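Local coordinates for putative iron binding protein (Bordetella pertussis Tohama I, PDB 1Y9U) that binds ferric iron and probably serves as a periplasmic solute-binding protein in iron uptake, at residues N66-D69 against L70-G74. Numbering follows the deposited sequence.
Sequences NLID and LVNGG
Ile68 and Asn72 run alongside each other in the same direction, one turn apart near the C-terminal end of helix 64-72, which ends in a Schellman motif. The CG2 methyl of Ile68 stands anti to its backbone N (the CG1 branch has chi1 -62°), which brings it against the Asn72 amide, 3.4 Å from OD1. In the backbone between them, Asn72 N gives a nearly straight bond to Ile68 O at 2.8 Å. With CG turned away from its own carbonyl carbon, the Leu70 side chain leans back over the preceding turn and brings CG 3.4 Å from Asn66 O, while CD1 makes a looser apolar contact with CD2 of Leu67 at 4.4 Å. These two leucines form the buried side of the helix, which packs on strand 58-62 of the solute-binding protein fold: Leu67 meets Thr61, and Leu70 meets Leu59 as well as Leu43 and Leu44 of helix 43-50. The Asn66 side chain lies about 9 Å from that of Tyr143, an iron ligand in a structure of this protein, though no iron is bound in this chain. Val71 sets CG2 alongside Leu67 O at 3.5 Å, and with Ile68 it packs on Trp99. Gly73 N is bonded to Asp69 O with an N-H...O angle of 133°. Gly74 turns to positive phi (83°), and its N gives one of the motif's bonds back into the last turn, to Val71 O at 3.2 Å.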
loop_
_atom_site.group_PDB
_atom_site.type_symbol
_atom_site.label_atom_id
_atom_site.label_comp_id
_atom_site.label_asym_id
_atom_site.label_seq_id
_atom_site.Cartn_x
_atom_site.Cartn_y
_atom_site.Cartn_z
ATOM N N ASN A 66 -2.479 10.219 1.454
ATOM C CA ASN A 66 -1.381 11.178 1.367
ATOM C C ASN A 66 -1.267 11.784 -0.028
ATOM O O ASN A 66 -0.963 12.967 -0.177
ATOM C CB ASN A 66 -0.054 10.532 1.762
ATOM C CG ASN A 66 0.060 10.283 3.256
ATOM O OD1 ASN A 66 0.666 9.306 3.685
ATOM N ND2 ASN A 66 -0.508 11.178 4.052
ATOM N N LEU A 67 -1.486 10.965 -1.055
ATOM C CA LEU A 67 -1.450 11.454 -2.430
ATOM C C LEU A 67 -2.555 12.447 -2.724
ATOM O O LEU A 67 -2.319 13.496 -3.302
ATOM C CB LEU A 67 -1.573 10.283 -3.392
ATOM C CG LEU A 67 -0.289 9.586 -3.747
ATOM C CD1 LEU A 67 -0.671 8.369 -4.582
ATOM C CD2 LEU A 67 0.683 10.485 -4.513
ATOM N N ILE A 68 -3.773 12.111 -2.317
ATOM C CA ILE A 68 -4.914 13.002 -2.503
ATOM C C ILE A 68 -4.715 14.284 -1.710
ATOM O O ILE A 68 -5.088 15.353 -2.172
ATOM C CB ILE A 68 -6.230 12.278 -2.132
ATOM C CG1 ILE A 68 -6.418 11.076 -3.070
ATOM C CG2 ILE A 68 -7.426 13.257 -2.118
ATOM C CD1 ILE A 68 -7.653 11.027 -3.895
ATOM N N ASP A 69 -4.089 14.191 -0.540
ATOM C CA ASP A 69 -3.788 15.384 0.244
ATOM C C ASP A 69 -2.861 16.329 -0.522
ATOM O O ASP A 69 -3.003 17.550 -0.425
ATOM C CB ASP A 69 -3.179 15.020 1.601
ATOM C CG ASP A 69 -4.217 14.529 2.601
ATOM O OD1 ASP A 69 -3.809 14.172 3.723
ATOM O OD2 ASP A 69 -5.435 14.436 2.349
ATOM N N LEU A 70 -1.904 15.784 -1.277
ATOM C CA LEU A 70 -1.033 16.628 -2.101
ATOM C C LEU A 70 -1.836 17.337 -3.186
ATOM O O LEU A 70 -1.646 18.532 -3.429
ATOM C CB LEU A 70 0.081 15.815 -2.765
ATOM C CG LEU A 70 1.080 15.129 -1.840
ATOM C CD1 LEU A 70 1.987 14.194 -2.623
ATOM C CD2 LEU A 70 1.896 16.144 -1.055
ATOM N N VAL A 71 -2.750 16.613 -3.821
ATOM C CA VAL A 71 -3.562 17.156 -4.910
ATOM C C VAL A 71 -4.478 18.245 -4.359
ATOM O O VAL A 71 -4.506 19.370 -4.873
ATOM C CB VAL A 71 -4.353 16.046 -5.637
ATOM C CG1 VAL A 71 -5.290 16.637 -6.686
ATOM C CG2 VAL A 71 -3.372 15.071 -6.286
ATOM N N ASN A 72 -5.192 17.916 -3.288
ATOM C CA ASN A 72 -6.100 18.866 -2.651
ATOM C C ASN A 72 -5.358 20.054 -2.035
ATOM O O ASN A 72 -5.914 21.163 -1.947
ATOM C CB ASN A 72 -6.960 18.174 -1.589
ATOM C CG ASN A 72 -8.004 17.252 -2.183
ATOM O OD1 ASN A 72 -8.570 16.414 -1.477
ATOM N ND2 ASN A 72 -8.261 17.386 -3.481
ATOM N N GLY A 73 -4.105 19.841 -1.638
ATOM C CA GLY A 73 -3.272 20.883 -1.065
ATOM C C GLY A 73 -2.622 21.834 -2.065
ATOM O O GLY A 73 -1.905 22.759 -1.656
ATOM N N GLY A 74 -2.821 21.579 -3.360
ATOM C CA GLY A 74 -2.428 22.487 -4.433
ATOM C C GLY A 74 -0.981 22.420 -4.885
ATOM O O GLY A 74 -0.480 23.354 -5.529
#